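Local coordinates for protein putative phosphatase (Bacteroides thetaiotaomicron, PDB 3KYA) that is of unknown function but is a putative phosphatase that binds zinc ions and joins an IPT/TIG domain to what is probably a six-bladed beta-propeller, at residues Lys16-Ser21 and Glu39-Asp44; Gly28-Lys33 and Glu102-Val107; Ser413-Arg418 and Gly435-Val440; Val378-Pro383 and Leu449-Val454. All coordinates share one frame; numbering follows the deposited sequence. Where two conformers were deposited one is given.

Interaction 1: residues Lys16-Ser21 and Glu39-Asp44. With ZN (zinc ion), chain B.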
# COMPACT_ATOMS: atom_id res chain seq x y z
N LYS A 16 -45.85 1.61 -16.53
CA LYS A 16 -45.17 2.87 -16.23
C LYS A 16 -43.73 2.83 -16.69
O LYS A 16 -43.10 1.76 -16.69
CB LYS A 16 -45.20 3.14 -14.73
CG LYS A 16 -46.59 3.37 -14.13
CD LYS A 16 -47.25 4.63 -14.71
CE LYS A 16 -48.44 5.09 -13.89
NZ LYS A 16 -49.56 4.11 -13.87
N PRO A 17 -43.17 4.00 -17.05
CA PRO A 17 -41.78 4.01 -17.47
C PRO A 17 -40.83 3.64 -16.34
O PRO A 17 -41.21 3.64 -15.17
CB PRO A 17 -41.54 5.47 -17.90
CG PRO A 17 -42.62 6.25 -17.24
CD PRO A 17 -43.79 5.33 -17.13
N VAL A 18 -39.61 3.26 -16.72
CA VAL A 18 -38.54 3.03 -15.77
C VAL A 18 -37.68 4.28 -15.93
O VAL A 18 -37.49 4.76 -17.05
CB VAL A 18 -37.73 1.77 -16.09
CG1 VAL A 18 -36.48 1.70 -15.22
CG2 VAL A 18 -38.58 0.53 -15.91
N ALA A 19 -37.20 4.81 -14.82
CA ALA A 19 -36.38 6.01 -14.86
C ALA A 19 -35.11 5.85 -14.05
O ALA A 19 -35.10 5.15 -13.05
CB ALA A 19 -37.19 7.22 -14.33
N ILE A 20 -34.03 6.48 -14.52
CA ILE A 20 -32.77 6.59 -13.80
C ILE A 20 -32.58 8.09 -13.53
O ILE A 20 -32.51 8.87 -14.48
CB ILE A 20 -31.58 6.06 -14.60
CG1 ILE A 20 -31.72 4.54 -14.76
CG2 ILE A 20 -30.27 6.44 -13.91
CD1 ILE A 20 -30.65 3.91 -15.65
N SER A 21 -32.48 8.47 -12.26
CA SER A 21 -32.34 9.88 -11.88
C SER A 21 -30.93 10.30 -11.50
O SER A 21 -30.59 11.48 -11.60
CB SER A 21 -33.27 10.18 -10.70
OG SER A 21 -32.92 9.35 -9.61
N GLU A 39 -36.63 4.91 -10.56
CA GLU A 39 -37.99 4.50 -10.26
C GLU A 39 -38.40 3.30 -11.07
O GLU A 39 -37.96 3.13 -12.20
CB GLU A 39 -38.97 5.63 -10.63
CG GLU A 39 -38.76 6.91 -9.88
CD GLU A 39 -39.73 7.99 -10.34
OE1 GLU A 39 -39.70 8.36 -11.54
OE2 GLU A 39 -40.50 8.49 -9.49
N ASN A 40 -39.26 2.49 -10.46
CA ASN A 40 -39.91 1.36 -11.10
C ASN A 40 -38.96 0.20 -11.41
O ASN A 40 -39.08 -0.44 -12.46
CB ASN A 40 -40.65 1.84 -12.37
CG ASN A 40 -41.77 0.92 -12.80
OD1 ASN A 40 -42.35 0.21 -12.00
ND2 ASN A 40 -42.10 0.97 -14.10
N PHE A 41 -38.02 -0.06 -10.50
CA PHE A 41 -37.06 -1.15 -10.67
C PHE A 41 -37.56 -2.48 -10.11
O PHE A 41 -37.00 -3.54 -10.42
CB PHE A 41 -35.73 -0.85 -9.98
CG PHE A 41 -35.01 0.37 -10.50
CD1 PHE A 41 -34.94 0.65 -11.86
CD2 PHE A 41 -34.30 1.17 -9.62
CE1 PHE A 41 -34.25 1.76 -12.31
CE2 PHE A 41 -33.59 2.26 -10.08
CZ PHE A 41 -33.57 2.55 -11.43
N GLY A 42 -38.61 -2.44 -9.29
CA GLY A 42 -39.09 -3.66 -8.66
C GLY A 42 -38.13 -4.10 -7.56
O GLY A 42 -37.19 -3.37 -7.23
N THR A 43 -38.35 -5.28 -7.00
CA THR A 43 -37.55 -5.78 -5.87
C THR A 43 -36.80 -7.10 -6.13
O THR A 43 -36.27 -7.71 -5.20
CB THR A 43 -38.44 -5.98 -4.64
OG1 THR A 43 -39.49 -6.92 -4.96
CG2 THR A 43 -39.07 -4.65 -4.19
N ASP A 44 -36.73 -7.52 -7.40
CA ASP A 44 -36.09 -8.78 -7.79
C ASP A 44 -34.93 -8.63 -8.77
O ASP A 44 -35.12 -8.17 -9.90
CB ASP A 44 -37.13 -9.72 -8.41
CG ASP A 44 -38.05 -10.35 -7.36
OD1 ASP A 44 -37.52 -10.86 -6.36
OD2 ASP A 44 -39.28 -10.37 -7.55
ZN ZN B . -37.90 -11.07 -4.47

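Interaction 2: residues Gly28-Lys33 and Glu102-Val107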
# COMPACT_ATOMS: atom_id res chain seq x y z
N GLY A 28 -15.25 5.94 -12.16
CA GLY A 28 -14.66 4.75 -11.56
C GLY A 28 -14.21 3.76 -12.62
O GLY A 28 -14.44 3.97 -13.81
N GLY A 29 -13.56 2.69 -12.16
CA GLY A 29 -13.02 1.64 -13.04
C GLY A 29 -13.76 0.32 -12.91
O GLY A 29 -14.71 0.20 -12.14
N ALA A 30 -13.34 -0.66 -13.69
CA ALA A 30 -13.93 -2.00 -13.64
C ALA A 30 -13.92 -2.53 -12.22
O ALA A 30 -12.99 -2.28 -11.47
CB ALA A 30 -13.18 -2.94 -14.57
N TYR A 31 -14.95 -3.29 -11.86
CA TYR A 31 -15.14 -3.88 -10.53
C TYR A 31 -15.63 -2.88 -9.46
O TYR A 31 -15.87 -3.28 -8.33
CB TYR A 31 -13.89 -4.65 -10.03
CG TYR A 31 -13.54 -5.84 -10.92
CD1 TYR A 31 -12.73 -5.67 -12.04
CD2 TYR A 31 -14.04 -7.11 -10.64
CE1 TYR A 31 -12.41 -6.76 -12.86
CE2 TYR A 31 -13.72 -8.21 -11.45
CZ TYR A 31 -12.91 -8.02 -12.57
OH TYR A 31 -12.60 -9.09 -13.39
N GLN A 32 -15.76 -1.59 -9.80
CA GLN A 32 -16.32 -0.61 -8.88
C GLN A 32 -17.79 -0.94 -8.63
O GLN A 32 -18.51 -1.29 -9.56
CB GLN A 32 -16.25 0.80 -9.50
CG GLN A 32 -17.04 1.91 -8.77
CD GLN A 32 -16.43 2.35 -7.44
OE1 GLN A 32 -17.14 2.44 -6.41
NE2 GLN A 32 -15.14 2.63 -7.46
N LYS A 33 -18.21 -0.82 -7.37
CA LYS A 33 -19.61 -0.99 -7.03
C LYS A 33 -20.32 0.33 -7.37
O LYS A 33 -19.88 1.41 -6.94
CB LYS A 33 -19.74 -1.31 -5.55
CG LYS A 33 -21.07 -1.81 -5.10
CD LYS A 33 -20.98 -2.41 -3.69
CE LYS A 33 -20.16 -3.72 -3.67
NZ LYS A 33 -20.15 -4.44 -2.35
N GLU A 102 -12.95 4.85 -15.96
CA GLU A 102 -11.52 5.05 -15.80
C GLU A 102 -10.78 3.80 -16.31
O GLU A 102 -10.92 2.71 -15.74
CB GLU A 102 -11.17 5.31 -14.34
CG GLU A 102 -11.79 6.59 -13.76
CD GLU A 102 -11.58 6.73 -12.26
OE1 GLU A 102 -11.29 5.71 -11.58
OE2 GLU A 102 -11.72 7.86 -11.76
N LYS A 103 -10.00 3.98 -17.36
CA LYS A 103 -9.30 2.87 -17.99
C LYS A 103 -8.18 2.32 -17.11
O LYS A 103 -7.55 3.08 -16.37
CB LYS A 103 -8.74 3.29 -19.35
CG LYS A 103 -9.82 3.68 -20.35
CD LYS A 103 -9.27 3.87 -21.76
CE LYS A 103 -8.43 5.12 -21.88
NZ LYS A 103 -9.25 6.35 -21.69
N LYS A 104 -7.94 1.02 -17.23
CA LYS A 104 -6.88 0.35 -16.48
C LYS A 104 -5.88 -0.36 -17.39
O LYS A 104 -6.17 -0.68 -18.54
CB LYS A 104 -7.48 -0.68 -15.52
CG LYS A 104 -8.19 -0.08 -14.32
CD LYS A 104 -8.86 -1.15 -13.45
CE LYS A 104 -9.48 -0.54 -12.21
NZ LYS A 104 -10.28 -1.56 -11.44
N MSE A 105 -4.70 -0.62 -16.84
CA MSE A 105 -3.71 -1.44 -17.51
C MSE A 105 -4.29 -2.86 -17.63
O MSE A 105 -5.01 -3.34 -16.73
CB MSE A 105 -2.40 -1.46 -16.71
CG MSE A 105 -1.72 -0.11 -16.59
SE MSE A 105 -0.82 0.38 -18.23
CE MSE A 105 0.93 -0.41 -17.95
N VAL A 106 -3.99 -3.52 -18.75
CA VAL A 106 -4.45 -4.88 -18.99
C VAL A 106 -3.35 -5.72 -19.64
O VAL A 106 -2.48 -5.18 -20.32
CB VAL A 106 -5.73 -4.92 -19.88
CG1 VAL A 106 -6.92 -4.28 -19.14
CG2 VAL A 106 -5.50 -4.25 -21.26
N VAL A 107 -3.40 -7.03 -19.43
CA VAL A 107 -2.44 -7.93 -20.07
C VAL A 107 -3.00 -8.30 -21.44
O VAL A 107 -4.20 -8.51 -21.59
CB VAL A 107 -2.17 -9.19 -19.24
CG1 VAL A 107 -1.14 -10.10 -19.93
CG2 VAL A 107 -1.69 -8.81 -17.83
O HOH W 1 -11.24 0.02 -15.58

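Interaction 3: residues Ser413-Arg418 and Gly435-Val440. With EDO (1,2-ethanediol), chain C.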
# COMPACT_ATOMS: atom_id res chain seq x y z
N SER A 413 5.21 -6.62 -3.77
CA SER A 413 3.80 -6.90 -4.06
C SER A 413 3.69 -7.64 -5.41
O SER A 413 4.70 -7.89 -6.08
CB SER A 413 3.00 -5.60 -4.09
OG SER A 413 3.49 -4.71 -5.08
N THR A 414 2.46 -8.02 -5.77
CA THR A 414 2.21 -8.70 -7.03
C THR A 414 1.48 -7.71 -7.92
O THR A 414 0.42 -7.21 -7.54
CB THR A 414 1.42 -9.99 -6.84
OG1 THR A 414 2.18 -10.89 -6.02
CG2 THR A 414 1.15 -10.67 -8.18
N TYR A 415 2.06 -7.42 -9.08
CA TYR A 415 1.52 -6.42 -10.01
C TYR A 415 0.56 -6.99 -11.04
O TYR A 415 -0.51 -6.41 -11.29
CB TYR A 415 2.67 -5.70 -10.73
CG TYR A 415 2.26 -4.71 -11.80
CD1 TYR A 415 1.52 -3.57 -11.47
CD2 TYR A 415 2.63 -4.89 -13.13
CE1 TYR A 415 1.15 -2.65 -12.46
CE2 TYR A 415 2.27 -3.98 -14.10
CZ TYR A 415 1.54 -2.87 -13.77
OH TYR A 415 1.18 -1.96 -14.75
N ALA A 416 0.94 -8.13 -11.64
CA ALA A 416 0.16 -8.73 -12.71
C ALA A 416 0.35 -10.24 -12.73
O ALA A 416 1.47 -10.75 -12.56
CB ALA A 416 0.57 -8.12 -14.07
N GLY A 417 -0.75 -10.94 -12.95
CA GLY A 417 -0.75 -12.40 -13.03
C GLY A 417 -1.49 -13.05 -11.88
O GLY A 417 -1.98 -12.36 -10.97
N ARG A 418 -1.60 -14.37 -11.96
CA ARG A 418 -2.28 -15.20 -10.96
C ARG A 418 -3.74 -14.77 -10.76
O ARG A 418 -4.24 -14.76 -9.63
CB ARG A 418 -1.49 -15.18 -9.64
CG ARG A 418 -0.03 -15.63 -9.80
CD ARG A 418 0.76 -15.46 -8.49
NE ARG A 418 0.36 -16.43 -7.47
CZ ARG A 418 0.94 -17.61 -7.26
NH1 ARG A 418 1.96 -18.03 -8.00
NH2 ARG A 418 0.49 -18.41 -6.29
N GLY A 435 -6.27 -9.70 -19.93
CA GLY A 435 -7.22 -8.85 -19.20
C GLY A 435 -6.74 -8.27 -17.87
O GLY A 435 -5.55 -7.98 -17.68
N ASP A 436 -7.69 -8.11 -16.96
CA ASP A 436 -7.45 -7.47 -15.67
C ASP A 436 -6.23 -8.04 -14.98
O ASP A 436 -6.12 -9.26 -14.82
CB ASP A 436 -8.71 -7.56 -14.80
CG ASP A 436 -8.58 -6.77 -13.52
OD1 ASP A 436 -7.83 -7.20 -12.62
OD2 ASP A 436 -9.27 -5.73 -13.38
N LEU A 437 -5.32 -7.16 -14.57
CA LEU A 437 -4.02 -7.55 -13.98
C LEU A 437 -4.05 -8.61 -12.86
O LEU A 437 -3.20 -9.52 -12.88
CB LEU A 437 -3.25 -6.32 -13.47
CG LEU A 437 -2.90 -5.18 -14.44
CD1 LEU A 437 -1.86 -4.26 -13.83
CD2 LEU A 437 -2.38 -5.69 -15.80
N ARG A 438 -4.99 -8.50 -11.91
CA ARG A 438 -5.01 -9.46 -10.79
C ARG A 438 -6.30 -10.27 -10.66
O ARG A 438 -6.34 -11.25 -9.91
CB ARG A 438 -4.65 -8.75 -9.48
CG ARG A 438 -3.26 -8.11 -9.48
CD ARG A 438 -2.10 -9.10 -9.32
NE ARG A 438 -1.99 -9.56 -7.94
CZ ARG A 438 -2.29 -10.79 -7.52
NH1 ARG A 438 -2.68 -11.72 -8.37
NH2 ARG A 438 -2.18 -11.08 -6.24
N GLU A 439 -7.36 -9.90 -11.38
CA GLU A 439 -8.60 -10.67 -11.34
C GLU A 439 -8.73 -11.73 -12.42
O GLU A 439 -9.44 -12.71 -12.22
CB GLU A 439 -9.84 -9.75 -11.44
CG GLU A 439 -10.07 -8.92 -10.22
CD GLU A 439 -10.13 -9.77 -8.94
OE1 GLU A 439 -10.83 -10.79 -8.91
OE2 GLU A 439 -9.46 -9.40 -7.98
N VAL A 440 -8.06 -11.54 -13.56
CA VAL A 440 -8.22 -12.44 -14.69
C VAL A 440 -6.90 -12.92 -15.32
O VAL A 440 -6.72 -14.12 -15.55
CB VAL A 440 -9.09 -11.78 -15.81
CG1 VAL A 440 -9.20 -12.68 -17.03
CG2 VAL A 440 -10.52 -11.41 -15.27
C1 EDO C . -9.94 -3.29 -17.37
O1 EDO C . -10.76 -3.85 -18.40
C2 EDO C . -9.49 -4.37 -16.39
O2 EDO C . -10.61 -4.81 -15.62

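Interaction 4: residues Val378-Pro383 and Leu449-Val454. With EDO (1,2-ethanediol), chain K.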
# COMPACT_ATOMS: atom_id res chain seq x y z
N VAL A 378 13.11 -4.35 -14.32
CA VAL A 378 13.21 -3.02 -14.88
C VAL A 378 12.77 -1.96 -13.88
O VAL A 378 11.94 -2.21 -13.01
CB VAL A 378 12.34 -2.89 -16.16
CG1 VAL A 378 12.84 -3.85 -17.21
CG2 VAL A 378 10.86 -3.15 -15.84
N PHE A 379 13.36 -0.77 -13.98
CA PHE A 379 12.95 0.36 -13.15
C PHE A 379 11.91 1.19 -13.89
O PHE A 379 12.05 1.46 -15.08
CB PHE A 379 14.15 1.21 -12.74
CG PHE A 379 15.06 0.52 -11.78
CD1 PHE A 379 14.81 0.58 -10.41
CD2 PHE A 379 16.15 -0.19 -12.23
CE1 PHE A 379 15.64 -0.07 -9.51
CE2 PHE A 379 16.99 -0.84 -11.32
CZ PHE A 379 16.72 -0.78 -9.96
N VAL A 380 10.86 1.59 -13.18
CA VAL A 380 9.75 2.33 -13.77
C VAL A 380 9.39 3.54 -12.93
O VAL A 380 9.18 3.45 -11.73
CB VAL A 380 8.51 1.43 -13.91
CG1 VAL A 380 7.28 2.23 -14.38
CG2 VAL A 380 8.81 0.24 -14.83
N LYS A 381 9.29 4.69 -13.58
CA LYS A 381 8.96 5.92 -12.91
C LYS A 381 7.55 5.88 -12.32
O LYS A 381 6.61 5.40 -12.97
CB LYS A 381 9.14 7.12 -13.85
CG LYS A 381 8.79 8.46 -13.21
CD LYS A 381 9.42 9.66 -13.93
CE LYS A 381 10.91 9.81 -13.59
NZ LYS A 381 11.51 11.05 -14.17
N ASN A 382 7.46 6.30 -11.07
CA ASN A 382 6.21 6.41 -10.36
C ASN A 382 5.93 7.92 -10.20
O ASN A 382 6.63 8.59 -9.44
CB ASN A 382 6.29 5.74 -8.99
CG ASN A 382 4.96 5.75 -8.25
OD1 ASN A 382 4.08 6.55 -8.56
ND2 ASN A 382 4.81 4.86 -7.28
N PRO A 383 4.92 8.45 -10.91
CA PRO A 383 4.59 9.89 -10.81
C PRO A 383 4.21 10.37 -9.41
O PRO A 383 4.27 11.58 -9.16
CB PRO A 383 3.39 10.04 -11.76
CG PRO A 383 3.53 8.94 -12.72
CD PRO A 383 4.10 7.78 -11.94
N LEU A 449 11.48 -9.21 -19.50
CA LEU A 449 10.67 -8.04 -19.19
C LEU A 449 11.37 -6.76 -19.61
O LEU A 449 12.56 -6.57 -19.33
CB LEU A 449 10.39 -7.97 -17.67
CG LEU A 449 9.43 -6.89 -17.18
CD1 LEU A 449 8.02 -7.19 -17.65
CD2 LEU A 449 9.48 -6.76 -15.62
N VAL A 450 10.63 -5.89 -20.30
CA VAL A 450 11.11 -4.55 -20.66
C VAL A 450 9.96 -3.57 -20.48
O VAL A 450 8.80 -3.98 -20.50
CB VAL A 450 11.64 -4.42 -22.12
CG1 VAL A 450 12.98 -5.10 -22.27
CG2 VAL A 450 10.61 -4.93 -23.14
N TYR A 451 10.29 -2.29 -20.34
CA TYR A 451 9.29 -1.23 -20.23
C TYR A 451 9.64 -0.10 -21.17
O TYR A 451 10.78 0.37 -21.17
CB TYR A 451 9.23 -0.70 -18.79
CG TYR A 451 8.17 0.35 -18.53
CD1 TYR A 451 6.82 -0.01 -18.42
CD2 TYR A 451 8.50 1.68 -18.31
CE1 TYR A 451 5.83 0.95 -18.16
CE2 TYR A 451 7.53 2.64 -18.03
CZ TYR A 451 6.19 2.27 -17.95
OH TYR A 451 5.21 3.21 -17.67
N ASP A 452 8.68 0.29 -22.00
CA ASP A 452 8.82 1.44 -22.88
C ASP A 452 8.33 2.61 -22.04
O ASP A 452 7.12 2.71 -21.74
CB ASP A 452 8.00 1.24 -24.15
CG ASP A 452 8.13 2.39 -25.13
OD1 ASP A 452 8.28 3.56 -24.70
OD2 ASP A 452 8.05 2.12 -26.35
N ASP A 453 9.26 3.50 -21.66
CA ASP A 453 8.96 4.64 -20.78
C ASP A 453 8.26 5.83 -21.46
O ASP A 453 7.97 6.84 -20.80
CB ASP A 453 10.24 5.08 -20.03
CG ASP A 453 11.44 5.32 -20.96
OD1 ASP A 453 11.25 5.54 -22.17
OD2 ASP A 453 12.58 5.29 -20.44
N VAL A 454 7.99 5.72 -22.75
CA VAL A 454 7.30 6.77 -23.50
C VAL A 454 5.87 6.29 -23.79
O VAL A 454 4.91 7.00 -23.49
CB VAL A 454 8.07 7.18 -24.77
CG1 VAL A 454 7.21 8.00 -25.73
CG2 VAL A 454 9.36 7.95 -24.36
C1 EDO K . 3.23 2.18 -14.24
O1 EDO K . 2.84 1.16 -13.32
C2 EDO K . 3.00 1.68 -15.65
O2 EDO K . 2.81 2.78 -16.54

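Interaction 1: residues Lys16-Ser21 and Glu39-Asp44
Ala19 and Glu39 form an antiparallel hydrogen-bonded pair, in which Ala19 N donates to Glu39 O at 3.2 Å and Glu39 N returns a bond to Ala19 O at 2.9 Å. After Glu39 the second segment turns: Asn40 takes up left-handed backbone angles and turns its side chain back over Lys16-Val18. With CG anti to the backbone N (chi1 -158°), Asn40 ND2 reaches Pro17 O at 3.0 Å; the donor stands above the carbonyl plane and the bond is bent, with 142° at the hydrogen. At the other end of the amide, Asn40 OD1 accepts from the backbone N of Asp13, so both ends of the group are held. An alanine here would probably leave Asp13 N and Pro17 O without these mates and the N-terminal segment freer to move. The backbone O of Asn40 is buried without a polar partner; Val18 CG2 lies 3.6 Å from it. The other Val18 methyl, CG1, packs obliquely on the Phe41 ring, 3.7 Å from CE1, while Ile20 CG1 approaches the edge of that ring at CZ. Phe41 and Ile20 continue inward onto Ile82 of strand 80-84. Further along the loop, Asp44 OD1 binds a zinc ion at 1.9 Å, well away from the strand pairing. Two neighbouring strands closing over such an apolar interior are characteristic of the immunoglobulin-like sandwich of IPT/TIG domains, here carrying a surface metal ligand on the loop that follows strand 33-39.

Interaction 2: residues Gly28-Lys33 and Glu102-Val107
Two peptide carbonyls of Gly28-Lys33 are met differently: Lys104 NZ enters the plane of the Ala30 carbonyl on a lone pair, whereas Glu102 N stands above the plane of the Gly28 carbonyl. The carboxylate of Glu102, a third flat group, lies against the glycine backbone, OE1 being 3.5 Å from Gly28 CA. The motif is a type II beta turn from Gly29 to Gln32, closed by Gln32 N bonding to Gly29 O; it links strands 19-28 and 33-39 of the IPT/TIG domain and faces the chain that leads into strand 105-110. The Glu102 N to Gly28 O bond is 2.8 Å long and fairly straight, 163° at the hydrogen. Lys104 is fully extended beyond CG and lies across the turn, and its NZ reaches Ala30 O at 2.8 Å. This aliphatic chain leaves no room for a beta-carbon on Gly29, which would come within 2.9 Å of Lys104 CE. The backbone N of Lys104 is itself held by the carboxylate of Glu474. A water bridges the two segments, accepting from Ala30 N at 2.9 Å and donating to Glu102 O at 2.7 Å.

Interaction 3: residues Ser413-Arg418 and Gly435-Val440
Tyr415 and Leu437 meet where two neighbouring blades of the apparent six-bladed beta-propeller adjoin: strand 412-415 is the outer strand of one, and the short, weakly bonded strand 435-436 flanks the outer strand 105-110 of the next. Tyr415 and Ala416 form a classic beta bulge opposite Val403, where the chain leaves its sheet.

The apolar part is a CH-pi contact. Leu437 CD1 lies over one face of the Tyr415 ring, 3.9 Å from its centroid and displaced toward the rim, while CD2 approaches Ala416 CB. Met105 and Ile471 of the closing blade add to this packing.

Among the polar contacts, Gly417 N donates to Leu437 O at 2.8 Å, nearly along the C=O axis. In one of its two modelled conformers, Arg438, bent at chi2 and chi3, curls back so that NH1 reaches Gly417 O at 2.8 Å, in that carbonyl's plane but tilted from the guanidinium plane. In that conformer one face of the guanidinium is covered by Thr414 CG2, 3.3 Å from NE; the threonine hydroxyl is engaged by Tyr361 and Asp363.

The turn carrying Leu437 and Arg438 is fixed from within by Asp436, whose CG is anti to the backbone N (chi1 -173°). Its OD1 accepts from Arg438 N at 3.2 Å, an Asx turn, and, in a wider Asx motif, from Glu439 N at 3.0 Å, on the opposite face of the carboxylate.

Interaction 4: residues Val378-Pro383 and Leu449-Val454
Val380 packs both methyls onto one face of the Tyr451 ring, making this the close-fitting part of the contact. Its CG2 lies 3.9 Å from the ring centroid and 20° off the normal, a CH-pi contact, while CG1, placed anti to the backbone N (chi1 174°), reaches CE2 and CZ. Phe458 inclines against the same ring. Val378 is wedged between Leu449 and Tyr451: CG2 touches Leu449 CD2 at 3.9 Å, and CG1 sits 3.5 Å from Leu449 O. No hydrogen bond crosses between Val378-Pro383 and Leu449-Val454, whose strand axes pass 7.2 Å apart at 27°, although Leu449 N is bonded to the Gln376 side chain of strand 374-381. They are apparently the inner strands of adjacent propeller blades, which meet through side chains rather than backbone pairing. An alanine in place of Tyr451 would probably open a gap over the Val380 methyls and leave Phe458 without its ring partner. At the ring edge and hydroxyl, by contrast, the partner is a small 1,2-ethanediol, probably from the crystallisation liquor, whose O2 shares a 2.7 Å hydrogen bond with Tyr451 OH. Past the strand, Asp452 OD1 accepts from Val454 N in an Asx turn and forms a salt bridge with Lys151.

How the interactions relate
Interaction 1 stands apart at the tip of the IPT/TIG domain, about 47 Å from the chain's centre; interaction 4, centred about 9 Å from it, is the buried one. Interaction 2 marks the passage between the two domains and adjoins interaction 3: Val107 O lies 2.9 Å from Gly435 N, a probable hydrogen bond, and Tyr31 packs on Asp436 and Glu439. Interactions 3 and 4 apparently join the same two blades, at their outer and inner strands respectively, and interaction 3 is nested within the chain loop closed by interaction 4. Chemistry follows place: strand pairing in interaction 1, lysine and water bonds to backbone in interaction 2, mixed polar and CH-pi contacts in interaction 3, apolar packing in interaction 4.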